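PDB 6T0Q: lectin from Pleurotus ostreatus, which binds calcium and, as a lectin, probably recognises galactose and N-acetylgalactosamine on glycans through two tandem beta-sandwich domains of carbohydrate-binding-module type. Local coordinates for residues A14-I18 against G64-V68; L29-W35 against W184-L189; P191-L195 against A232-I236; W202-N206 against K311-T315; F218-Q224 against T271-I277. All blocks are in the same frame, centred on the assembly; numbering follows the deposited sequence.

Contact 1: residues A14-I18 against G64-V68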
# COMPACT_ATOMS: atom_id res chain seq x y z
N ALA A 14 -3.83 -25.68 -3.34
CA ALA A 14 -2.65 -25.25 -4.09
C ALA A 14 -1.68 -24.46 -3.21
O ALA A 14 -0.47 -24.60 -3.33
CB ALA A 14 -3.07 -24.42 -5.30
N THR A 15 -2.23 -23.64 -2.31
CA THR A 15 -1.45 -22.79 -1.42
C THR A 15 -1.64 -23.21 0.03
O THR A 15 -2.64 -23.84 0.40
CB THR A 15 -1.83 -21.32 -1.59
OG1 THR A 15 -1.05 -20.51 -0.70
CG2 THR A 15 -3.31 -21.11 -1.29
N CYS A 16 -0.65 -22.87 0.86
CA CYS A 16 -0.65 -23.20 2.28
C CYS A 16 -0.67 -21.94 3.14
O CYS A 16 -0.12 -20.90 2.77
CB CYS A 16 0.58 -24.02 2.69
SG CYS A 16 0.86 -25.60 1.87
N LYS A 17 -1.31 -22.06 4.30
CA LYS A 17 -1.22 -21.04 5.34
C LYS A 17 0.20 -20.97 5.88
O LYS A 17 0.81 -22.00 6.17
CB LYS A 17 -2.21 -21.38 6.45
CG LYS A 17 -2.00 -20.63 7.75
CD LYS A 17 -2.82 -19.37 7.78
CE LYS A 17 -3.11 -18.97 9.21
NZ LYS A 17 -3.71 -17.61 9.28
N ILE A 18 0.74 -19.76 6.02
CA ILE A 18 2.10 -19.58 6.50
C ILE A 18 2.05 -19.40 8.01
O ILE A 18 1.63 -18.35 8.51
CB ILE A 18 2.80 -18.41 5.82
CG1 ILE A 18 2.95 -18.71 4.33
CG2 ILE A 18 4.17 -18.17 6.45
CD1 ILE A 18 3.59 -17.60 3.55
N GLY A 64 2.82 -32.40 2.28
CA GLY A 64 2.31 -31.84 3.51
C GLY A 64 2.68 -30.39 3.77
O GLY A 64 2.18 -29.81 4.75
N LYS A 65 3.53 -29.78 2.95
CA LYS A 65 3.92 -28.40 3.18
C LYS A 65 4.23 -27.71 1.86
O LYS A 65 4.43 -28.36 0.83
CB LYS A 65 5.13 -28.29 4.11
CG LYS A 65 6.28 -29.19 3.72
CD LYS A 65 7.49 -28.90 4.57
CE LYS A 65 7.95 -30.10 5.36
NZ LYS A 65 9.37 -29.90 5.77
N CYS A 66 4.27 -26.39 1.91
CA CYS A 66 4.51 -25.54 0.75
C CYS A 66 5.85 -24.84 0.91
O CYS A 66 6.16 -24.33 1.99
CB CYS A 66 3.41 -24.48 0.59
SG CYS A 66 1.78 -25.10 0.11
N SER A 67 6.61 -24.78 -0.16
CA SER A 67 7.82 -23.97 -0.16
C SER A 67 7.44 -22.51 -0.31
O SER A 67 6.47 -22.16 -1.00
CB SER A 67 8.76 -24.41 -1.27
OG SER A 67 8.06 -24.60 -2.48
N VAL A 68 8.20 -21.64 0.35
CA VAL A 68 7.92 -20.21 0.39
C VAL A 68 9.03 -19.41 -0.28
O VAL A 68 8.77 -18.60 -1.18
CB VAL A 68 7.71 -19.74 1.85
CG1 VAL A 68 7.51 -18.22 1.90
CG2 VAL A 68 6.52 -20.47 2.47
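A disulfide ties the N-terminal tail, 14-18, to the start of strand 67-76 in the first beta-sandwich domain. Lys65 turns its side chain away from the tail, where it forms a cation-pi contact with Phe135 and a hydrogen bond to Thr139; its carbonyl carbon C lies 4.0 Å from SG of Cys16. Cys66 is the anchor: buried and pointing at the tail, it is bonded to the more accessible Cys16, with the two CA atoms 5.9 Å apart. Ser67 faces the other way, and its hydroxyl is held by the carbonyl of Gln106. Val68, on the strand proper, turns back toward the tail and also packs on Val230 and Cys231 of strand 229-239, so the tail is fastened beside the junction with the second domain. Ile18 adds a modest apolar touch, its CD1 4.2 Å from CG2 of Val68. The covalent link itself is Cys16 SG to Cys66 SG, 2.0 Å, right-handed with a chi3 of 68°.

Contact 2: residues L29-W35 against W184-L189. Unlike the reference sequence in segment 29-35: Ser31 (reference Asn), Thr32 (reference Ala).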
# COMPACT_ATOMS: atom_id res chain seq x y z
N LEU A 29 24.56 -23.49 3.83
CA LEU A 29 25.92 -23.98 3.90
C LEU A 29 26.24 -24.80 2.65
O LEU A 29 25.36 -25.46 2.09
CB LEU A 29 26.13 -24.86 5.14
CG LEU A 29 25.65 -24.23 6.45
CD1 LEU A 29 25.62 -25.28 7.57
CD2 LEU A 29 26.55 -23.05 6.81
N LEU A 30 27.51 -24.80 2.26
CA LEU A 30 27.97 -25.55 1.09
C LEU A 30 28.51 -26.93 1.45
O LEU A 30 28.89 -27.68 0.54
CB LEU A 30 29.04 -24.75 0.36
CG LEU A 30 28.55 -23.49 -0.37
CD1 LEU A 30 29.75 -22.78 -0.97
CD2 LEU A 30 27.53 -23.85 -1.44
N SER A 31 28.52 -27.28 2.74
CA SER A 31 29.25 -28.46 3.22
C SER A 31 28.77 -29.74 2.55
O SER A 31 29.57 -30.67 2.35
CB SER A 31 29.10 -28.58 4.74
OG SER A 31 29.47 -27.37 5.37
N THR A 32 27.48 -29.85 2.25
CA THR A 32 26.95 -31.07 1.65
C THR A 32 26.83 -30.97 0.14
O THR A 32 26.34 -31.91 -0.50
CB THR A 32 25.60 -31.43 2.26
OG1 THR A 32 24.64 -30.43 1.91
CG2 THR A 32 25.71 -31.52 3.78
N SER A 33 27.28 -29.87 -0.46
CA SER A 33 27.07 -29.68 -1.88
C SER A 33 28.19 -30.31 -2.69
O SER A 33 29.29 -30.57 -2.18
CB SER A 33 26.94 -28.19 -2.20
OG SER A 33 26.65 -28.00 -3.58
N LYS A 34 27.92 -30.54 -3.98
CA LYS A 34 28.90 -31.09 -4.91
C LYS A 34 29.12 -30.15 -6.09
O LYS A 34 28.21 -29.44 -6.53
CB LYS A 34 28.45 -32.46 -5.47
CG LYS A 34 27.90 -33.46 -4.43
CD LYS A 34 28.96 -33.86 -3.43
CE LYS A 34 28.42 -34.87 -2.41
NZ LYS A 34 29.36 -35.03 -1.26
N TRP A 35 30.35 -30.16 -6.60
CA TRP A 35 30.67 -29.54 -7.88
C TRP A 35 30.15 -30.42 -9.01
O TRP A 35 30.35 -31.64 -8.98
CB TRP A 35 32.19 -29.37 -8.02
CG TRP A 35 32.78 -28.40 -7.05
CD1 TRP A 35 33.39 -28.68 -5.86
CD2 TRP A 35 32.81 -26.97 -7.21
NE1 TRP A 35 33.80 -27.50 -5.26
CE2 TRP A 35 33.45 -26.44 -6.07
CE3 TRP A 35 32.35 -26.10 -8.20
CZ2 TRP A 35 33.65 -25.07 -5.89
CZ3 TRP A 35 32.54 -24.73 -8.02
CH2 TRP A 35 33.19 -24.23 -6.87
N TRP A 184 39.10 -27.38 -6.17
CA TRP A 184 38.83 -25.99 -5.83
C TRP A 184 39.02 -25.67 -4.35
O TRP A 184 39.26 -24.51 -4.01
CB TRP A 184 37.41 -25.61 -6.26
CG TRP A 184 37.25 -25.73 -7.75
CD1 TRP A 184 37.71 -24.84 -8.70
CD2 TRP A 184 36.62 -26.80 -8.47
NE1 TRP A 184 37.39 -25.30 -9.96
CE2 TRP A 184 36.72 -26.49 -9.85
CE3 TRP A 184 35.96 -27.97 -8.09
CZ2 TRP A 184 36.20 -27.32 -10.84
CZ3 TRP A 184 35.46 -28.81 -9.08
CH2 TRP A 184 35.58 -28.47 -10.44
N GLY A 185 38.90 -26.65 -3.46
CA GLY A 185 38.89 -26.35 -2.04
C GLY A 185 37.56 -25.72 -1.65
O GLY A 185 36.73 -25.41 -2.51
N PRO A 186 37.34 -25.52 -0.35
CA PRO A 186 35.99 -25.14 0.13
C PRO A 186 35.72 -23.65 -0.04
O PRO A 186 36.41 -22.82 0.56
CB PRO A 186 36.03 -25.53 1.62
CG PRO A 186 37.51 -25.45 1.99
CD PRO A 186 38.26 -25.87 0.74
N PRO A 187 34.73 -23.26 -0.84
CA PRO A 187 34.45 -21.83 -1.00
C PRO A 187 34.01 -21.21 0.32
O PRO A 187 33.28 -21.82 1.10
CB PRO A 187 33.32 -21.79 -2.04
CG PRO A 187 33.43 -23.11 -2.78
CD PRO A 187 33.87 -24.09 -1.71
N VAL A 188 34.48 -19.98 0.57
CA VAL A 188 34.05 -19.27 1.77
C VAL A 188 32.67 -18.68 1.52
O VAL A 188 32.34 -18.27 0.40
CB VAL A 188 35.06 -18.18 2.17
CG1 VAL A 188 36.49 -18.75 2.23
CG2 VAL A 188 34.99 -17.01 1.23
N LEU A 189 31.83 -18.68 2.54
CA LEU A 189 30.50 -18.13 2.40
C LEU A 189 30.59 -16.61 2.38
O LEU A 189 31.35 -16.02 3.15
CB LEU A 189 29.62 -18.60 3.56
CG LEU A 189 29.38 -20.12 3.65
CD1 LEU A 189 28.67 -20.50 4.95
CD2 LEU A 189 28.57 -20.60 2.44
O HOH W 1 35.28 -27.60 -2.94
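Trp35 lays its indole over that of Trp184, with CG of Trp35 3.4 Å from CE3 of Trp184. The rings meet obliquely, planes 35° apart and centroids 4.3 Å apart for the five-membered ring of Trp35 and the six-membered ring of Trp184. Pro187 closes on the same indole, its CG 3.7 Å from Trp35 CZ2. At the other end a type I turn, Leu30 to Ser33, closed by Ser33 N to Leu30 O (2.9 Å), presents Leu30 to CB of Pro187 (3.9 Å from Leu30 CD1) and to Leu189 (CD2 4.0 Å from Leu30 CG). Leu29 CD2 meets Leu189 CD1 at 3.8 Å. The chain leaving the first beta-sandwich thus folds back over its entry segment. Trp184 NE1 is hydrogen-bonded to the calcium ligand Asp77, beside the first calcium site. Water 1 bridges Trp35 NE1 (2.8 Å) and Gly185 O (2.7 Å); otherwise Leu, Pro and Trp side chains meet, so shape fit and apolar burial, not direct polar bonds, hold the segments together.

Contact 3: residues P191-L195 against A232-I236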
# COMPACT_ATOMS: atom_id res chain seq x y z
N PRO A 191 29.03 -12.73 3.07
CA PRO A 191 28.10 -12.21 4.09
C PRO A 191 26.66 -12.38 3.62
O PRO A 191 26.38 -12.39 2.41
CB PRO A 191 28.48 -10.73 4.21
CG PRO A 191 29.14 -10.40 2.90
CD PRO A 191 29.89 -11.66 2.53
N VAL A 192 25.73 -12.53 4.57
CA VAL A 192 24.33 -12.73 4.21
C VAL A 192 23.82 -11.56 3.36
O VAL A 192 23.13 -11.76 2.36
CB VAL A 192 23.45 -12.94 5.46
CG1 VAL A 192 23.63 -11.79 6.50
CG2 VAL A 192 22.00 -13.08 5.05
N LEU A 193 24.18 -10.33 3.75
CA LEU A 193 23.87 -9.10 3.04
C LEU A 193 25.04 -8.15 3.21
O LEU A 193 25.76 -8.23 4.21
CB LEU A 193 22.59 -8.42 3.58
CG LEU A 193 21.26 -9.12 3.31
CD1 LEU A 193 20.14 -8.46 4.13
CD2 LEU A 193 20.94 -9.06 1.82
N PRO A 194 25.25 -7.23 2.27
CA PRO A 194 26.30 -6.22 2.46
C PRO A 194 25.83 -5.13 3.41
O PRO A 194 24.64 -4.78 3.44
CB PRO A 194 26.51 -5.66 1.05
CG PRO A 194 25.14 -5.75 0.44
CD PRO A 194 24.57 -7.08 0.97
N LEU A 195 26.76 -4.62 4.21
CA LEU A 195 26.55 -3.32 4.85
C LEU A 195 27.15 -2.19 4.02
O LEU A 195 26.67 -1.05 4.09
CB LEU A 195 27.15 -3.31 6.26
CG LEU A 195 26.38 -4.15 7.27
CD1 LEU A 195 27.07 -4.11 8.61
CD2 LEU A 195 24.91 -3.69 7.36
N ALA A 232 11.51 -11.38 3.69
CA ALA A 232 12.57 -10.39 3.84
C ALA A 232 13.69 -10.98 4.68
O ALA A 232 13.47 -11.79 5.58
CB ALA A 232 12.08 -9.10 4.50
N THR A 233 14.91 -10.57 4.33
CA THR A 233 16.09 -10.83 5.14
C THR A 233 16.61 -9.49 5.62
O THR A 233 16.73 -8.56 4.82
CB THR A 233 17.15 -11.57 4.33
OG1 THR A 233 16.56 -12.75 3.77
CG2 THR A 233 18.34 -11.97 5.23
N VAL A 234 16.90 -9.39 6.92
CA VAL A 234 17.31 -8.13 7.53
C VAL A 234 18.66 -8.32 8.20
O VAL A 234 18.84 -9.28 8.96
CB VAL A 234 16.28 -7.62 8.55
CG1 VAL A 234 16.76 -6.30 9.19
CG2 VAL A 234 14.92 -7.46 7.90
N LEU A 235 19.59 -7.42 7.92
CA LEU A 235 20.87 -7.36 8.60
C LEU A 235 20.94 -6.02 9.34
O LEU A 235 20.70 -4.98 8.73
CB LEU A 235 22.02 -7.47 7.60
CG LEU A 235 23.42 -7.35 8.18
CD1 LEU A 235 23.68 -8.52 9.10
CD2 LEU A 235 24.44 -7.29 7.04
N ILE A 236 21.25 -6.04 10.64
CA ILE A 236 21.16 -4.81 11.43
C ILE A 236 22.20 -4.79 12.55
O ILE A 236 22.54 -5.83 13.13
CB ILE A 236 19.73 -4.64 11.99
CG1 ILE A 236 19.58 -3.36 12.80
CG2 ILE A 236 19.33 -5.86 12.85
CD1 ILE A 236 18.08 -3.05 13.08
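Segment 191-195 belongs to the linker that joins the two beta-sandwich domains, and it lies along strand 229-239 of the second. Apolar side-chain packing dominates. Leu235 is the centre of it: its CD1 is 4.2 Å from CG1 of Val192, its CB is 4.1 Å from CD1 of Leu193, and its CD2 is 3.6 Å from CD2 of Leu195. Three aliphatic residues of the linker therefore converge on this one leucine. Two residues earlier, on the same side of the strand, Thr233 offers its methyl, CG2, to CG2 of Val192 at 3.8 Å. Val234 and Ile236 point away from the linker, into the interior between the two sheets of the second domain, so the strand is packed on both faces.

The linker's backbone finds its polar partners outside the two segments: Pro194 O accepts a hydrogen bond from Thr291 OG1 on strand 287-296, and Val192 pairs through its backbone with Pro351 in the C-terminal tail. Phe102 of the first domain touches Val192, Leu193 and Thr233, so the contact forms part of the interdomain interface.

Close carbon-to-carbonyl approaches make up the remainder. Leu193 CD1 rests 3.5 Å from Thr233 O, while in the reverse sense Leu193 O comes within 3.3 Å of Leu235 CD2.

Contact 4: residues W202-N206 against K311-T315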
# COMPACT_ATOMS: atom_id res chain seq x y z
N TRP A 202 20.84 8.36 12.35
CA TRP A 202 20.35 8.69 13.68
C TRP A 202 19.37 9.85 13.53
O TRP A 202 19.09 10.30 12.41
CB TRP A 202 21.50 9.04 14.64
CG TRP A 202 21.17 8.83 16.10
CD1 TRP A 202 20.96 9.81 17.05
CD2 TRP A 202 21.01 7.57 16.77
NE1 TRP A 202 20.70 9.23 18.27
CE2 TRP A 202 20.72 7.86 18.12
CE3 TRP A 202 21.10 6.23 16.37
CZ2 TRP A 202 20.50 6.86 19.07
CZ3 TRP A 202 20.89 5.24 17.31
CH2 TRP A 202 20.60 5.55 18.65
N THR A 203 18.83 10.32 14.65
CA THR A 203 18.11 11.58 14.62
C THR A 203 19.10 12.73 14.49
O THR A 203 20.32 12.57 14.68
CB THR A 203 17.23 11.75 15.86
OG1 THR A 203 17.91 11.21 17.00
CG2 THR A 203 15.90 11.03 15.68
N SER A 204 18.58 13.92 14.18
CA SER A 204 19.44 15.04 13.83
C SER A 204 20.09 15.71 15.04
O SER A 204 20.84 16.67 14.85
CB SER A 204 18.65 16.06 13.00
OG SER A 204 17.51 16.51 13.71
N ASP A 205 19.83 15.23 16.26
CA ASP A 205 20.61 15.67 17.42
C ASP A 205 21.98 14.99 17.49
O ASP A 205 22.75 15.27 18.41
CB ASP A 205 19.84 15.41 18.73
CG ASP A 205 19.41 13.95 18.89
OD1 ASP A 205 19.61 13.14 17.95
OD2 ASP A 205 18.87 13.61 19.96
N ASN A 206 22.29 14.10 16.55
CA ASN A 206 23.61 13.49 16.45
C ASN A 206 24.50 14.47 15.69
O ASN A 206 24.42 14.57 14.47
CB ASN A 206 23.51 12.14 15.74
CG ASN A 206 24.78 11.31 15.85
OD1 ASN A 206 25.88 11.84 15.81
ND2 ASN A 206 24.63 9.98 15.96
N LYS A 311 12.14 7.65 8.22
CA LYS A 311 11.65 8.65 9.15
C LYS A 311 12.19 8.37 10.55
O LYS A 311 12.45 7.22 10.91
CB LYS A 311 10.12 8.67 9.19
CG LYS A 311 9.47 8.97 7.84
CD LYS A 311 10.15 10.15 7.16
CE LYS A 311 9.21 11.31 6.96
NZ LYS A 311 9.95 12.47 6.38
N ALA A 312 12.36 9.43 11.34
CA ALA A 312 12.99 9.34 12.64
C ALA A 312 12.33 10.32 13.60
O ALA A 312 11.78 11.34 13.17
CB ALA A 312 14.50 9.64 12.54
N ILE A 313 12.38 10.02 14.90
CA ILE A 313 11.80 10.92 15.90
C ILE A 313 12.58 10.77 17.20
O ILE A 313 13.05 9.68 17.54
CB ILE A 313 10.29 10.64 16.09
CG1 ILE A 313 9.59 11.85 16.71
CG2 ILE A 313 10.06 9.39 16.93
CD1 ILE A 313 8.08 11.74 16.73
N GLN A 314 12.73 11.87 17.94
CA GLN A 314 13.59 11.87 19.12
C GLN A 314 12.86 11.45 20.39
O GLN A 314 13.46 10.80 21.26
CB GLN A 314 14.23 13.24 19.32
CG GLN A 314 15.15 13.62 18.17
CD GLN A 314 15.79 14.98 18.33
OE1 GLN A 314 16.01 15.46 19.45
NE2 GLN A 314 16.09 15.63 17.20
N THR A 315 11.59 11.83 20.54
CA THR A 315 10.75 11.34 21.63
C THR A 315 9.83 10.29 21.03
O THR A 315 8.97 10.60 20.20
CB THR A 315 9.94 12.47 22.27
OG1 THR A 315 10.82 13.42 22.88
CG2 THR A 315 9.01 11.89 23.34
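This is a turn-on-strand contact at the margin of the second beta-sandwich domain: the type I turn Thr203-Asn206, following strand 199-202, packs against strand 311-313 and the residue after it. Both strands belong to one antiparallel sheet, with strand 331-338 between them. The turn is closed by Asn206 N to Thr203 O, 3.1 Å. On the turn side Thr203 supplies most of the packing: its methyl CG2 lies 3.7 Å from CB of Ala312 and also 3.7 Å from the carbonyl carbon C of Ile313, and its CB is 3.6 Å from CG of Gln314. Gln314, the main partner on the other side, extends across the turn, but its amide makes no hydrogen bond there; NE2 is 3.9 Å from Ser204 OG, and OE1 stands 3.4 Å from Asp205 OD2, two acceptors that cannot bond each other. The two turn residues are bonded elsewhere, Ser204 OG to Glu331 and Asp205 OD2 in a salt bridge to Arg216 of strand 214-222. The side chain of Asp205 is about 8 Å from that of Asn281, a ligand of the second calcium, and about 12 Å from the ion itself. Within the turn, Thr203 OG1 donates to Asp205 OD1 at 2.7 Å.

Contact 5: residues F218-Q224 against T271-I277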
# COMPACT_ATOMS: atom_id res chain seq x y z
N PHE A 218 12.88 4.85 14.40
CA PHE A 218 13.11 4.93 12.96
C PHE A 218 12.11 4.04 12.25
O PHE A 218 11.80 2.95 12.72
CB PHE A 218 14.54 4.50 12.60
CG PHE A 218 15.60 5.26 13.35
CD1 PHE A 218 16.03 4.84 14.60
CD2 PHE A 218 16.15 6.41 12.81
CE1 PHE A 218 16.99 5.55 15.30
CE2 PHE A 218 17.11 7.14 13.50
CZ PHE A 218 17.54 6.70 14.75
N ARG A 219 11.59 4.51 11.11
CA ARG A 219 10.56 3.80 10.37
C ARG A 219 10.84 3.82 8.88
O ARG A 219 11.26 4.85 8.33
CB ARG A 219 9.17 4.41 10.61
CG ARG A 219 8.59 4.17 11.99
CD ARG A 219 7.30 4.97 12.18
NE ARG A 219 6.28 4.64 11.18
CZ ARG A 219 5.39 3.66 11.31
NH1 ARG A 219 5.39 2.90 12.39
NH2 ARG A 219 4.50 3.45 10.34
N LYS A 220 10.58 2.70 8.22
CA LYS A 220 10.64 2.61 6.76
C LYS A 220 9.53 1.69 6.28
O LYS A 220 9.39 0.57 6.78
CB LYS A 220 12.01 2.09 6.29
CG LYS A 220 12.12 1.87 4.78
CD LYS A 220 12.21 3.19 4.01
CE LYS A 220 12.35 2.91 2.52
NZ LYS A 220 12.38 4.15 1.73
N THR A 221 8.74 2.16 5.32
CA THR A 221 7.66 1.38 4.74
C THR A 221 7.99 1.03 3.30
O THR A 221 8.48 1.86 2.54
CB THR A 221 6.34 2.16 4.80
OG1 THR A 221 6.00 2.38 6.16
CG2 THR A 221 5.21 1.38 4.11
N VAL A 222 7.72 -0.22 2.92
CA VAL A 222 7.78 -0.63 1.52
C VAL A 222 6.37 -1.02 1.10
O VAL A 222 5.72 -1.83 1.78
CB VAL A 222 8.77 -1.79 1.30
CG1 VAL A 222 8.82 -2.19 -0.17
CG2 VAL A 222 10.18 -1.37 1.79
N ASN A 223 5.88 -0.43 0.01
CA ASN A 223 4.49 -0.67 -0.39
C ASN A 223 4.44 -0.64 -1.92
O ASN A 223 4.13 0.38 -2.54
CB ASN A 223 3.55 0.36 0.25
CG ASN A 223 2.12 0.28 -0.26
OD1 ASN A 223 1.45 1.31 -0.41
ND2 ASN A 223 1.63 -0.93 -0.53
N GLN A 224 4.78 -1.78 -2.54
CA GLN A 224 4.63 -1.95 -3.98
C GLN A 224 3.26 -2.57 -4.22
O GLN A 224 3.11 -3.79 -4.26
CB GLN A 224 5.75 -2.81 -4.56
CG GLN A 224 7.16 -2.33 -4.22
CD GLN A 224 7.58 -1.08 -4.98
OE1 GLN A 224 6.93 -0.68 -5.94
NE2 GLN A 224 8.67 -0.45 -4.54
N THR A 271 1.59 -6.71 0.23
CA THR A 271 1.76 -5.41 -0.43
C THR A 271 2.30 -4.29 0.45
O THR A 271 2.82 -3.31 -0.11
CB THR A 271 0.43 -4.94 -1.05
OG1 THR A 271 -0.58 -4.86 -0.03
CG2 THR A 271 -0.01 -5.90 -2.15
N PHE A 272 2.22 -4.37 1.77
CA PHE A 272 2.55 -3.23 2.63
C PHE A 272 3.27 -3.74 3.86
O PHE A 272 2.70 -4.50 4.65
CB PHE A 272 1.26 -2.47 3.01
CG PHE A 272 1.49 -1.16 3.73
CD1 PHE A 272 1.86 -1.12 5.07
CD2 PHE A 272 1.26 0.05 3.08
CE1 PHE A 272 2.05 0.10 5.74
CE2 PHE A 272 1.43 1.27 3.73
CZ PHE A 272 1.83 1.29 5.07
N ASN A 273 4.53 -3.32 4.05
CA ASN A 273 5.33 -3.75 5.19
C ASN A 273 6.11 -2.58 5.77
O ASN A 273 6.78 -1.86 5.02
CB ASN A 273 6.29 -4.88 4.79
CG ASN A 273 5.55 -6.14 4.41
OD1 ASN A 273 5.13 -6.90 5.28
ND2 ASN A 273 5.36 -6.35 3.12
N THR A 274 6.05 -2.43 7.09
CA THR A 274 6.70 -1.34 7.80
C THR A 274 7.76 -1.90 8.75
O THR A 274 7.44 -2.70 9.63
CB THR A 274 5.69 -0.51 8.59
OG1 THR A 274 4.85 0.23 7.69
CG2 THR A 274 6.43 0.48 9.50
N PHE A 275 9.00 -1.45 8.58
CA PHE A 275 10.10 -1.82 9.45
C PHE A 275 10.30 -0.68 10.44
O PHE A 275 10.38 0.48 10.04
CB PHE A 275 11.36 -2.07 8.62
CG PHE A 275 11.18 -3.14 7.56
CD1 PHE A 275 10.63 -2.83 6.33
CD2 PHE A 275 11.52 -4.46 7.82
CE1 PHE A 275 10.43 -3.81 5.36
CE2 PHE A 275 11.32 -5.45 6.85
CZ PHE A 275 10.79 -5.13 5.63
N ALA A 276 10.36 -1.02 11.73
CA ALA A 276 10.51 0.01 12.75
C ALA A 276 11.60 -0.38 13.73
O ALA A 276 11.73 -1.55 14.10
CB ALA A 276 9.20 0.26 13.50
N ILE A 277 12.39 0.61 14.15
CA ILE A 277 13.55 0.38 15.00
C ILE A 277 13.47 1.34 16.19
O ILE A 277 13.26 2.54 16.00
CB ILE A 277 14.87 0.60 14.25
CG1 ILE A 277 14.97 -0.28 13.00
CG2 ILE A 277 16.05 0.33 15.17
CD1 ILE A 277 16.19 0.09 12.12
O HOH W 2 6.37 -4.44 1.21
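Six backbone hydrogen bonds join the segments in three reciprocal pairs: Phe218 N to Ile277 O (2.8 Å) with Ile277 N to Phe218 O (2.8 Å), Lys220 N to Phe275 O (2.9 Å) with Phe275 N to Lys220 O (2.7 Å), and Val222 N to Asn273 O (2.8 Å) with Asn273 N to Val222 O (3.0 Å). Past the last pair, Asn223 ND2 donates to Thr271 O at 2.7 Å. Thr221 OG1 and Thr274 OG1 share a hydrogen bond of 2.9 Å across a non-hydrogen-bonded pair. Water 2 bridges Val222 O (2.7 Å) and Asn273 ND2 (2.9 Å), while Asn273 OD1 is hydrogen-bonded to Asn247. Strands 214-222 and 273-281 are antiparallel neighbours in a sheet of the second beta-sandwich; the axes of 218-222 and 273-277 approach to 4.6 Å, at 166°. The apolar residues of one face are Phe218, Val222, Phe275 and Ile277; Val222 and Phe275 meet Ile294 and Ile292 of the opposing sheet. Phe218 CB and Ile277 CB are 4.2 Å apart, Val222 CG2 and Phe275 CE1 4.3 Å. On the other face Arg219 forms a salt bridge with Glu327 and hydrogen-bonds the carbonyl of Pro322. Thr221 CG2 makes a CH-pi contact with Phe272, 3.8 Å from the ring centroid. Phe272 also meets Phe272 of the second subunit, and Asn223 OD1 accepts from Asn223 ND2 of that subunit.

Contacts 1 and 2 belong to the first beta-sandwich, contacts 4 and 5 to the second, and contact 3 joins them through the linker that directly follows contact 2. Along the chain contacts 1 and 2 interlace and close before the others open; contact 3 crosses 4 and 5, and contact 5 is nested within contact 4. Contacts 2 and 4 are farthest apart, centres about 44 Å. Strands 311-313 and 214-222 adjoin in one sheet, Ala312 CB meeting Phe218 CD2 at 3.6 Å. Contact 3 holds the facing sheet, Ile236 CD1 lying 3.8 Å from Ile277 CD1, so contacts 3 and 5 share the sandwich core. Contacts 1 and 5, centres about 25 Å apart, both touch the second subunit.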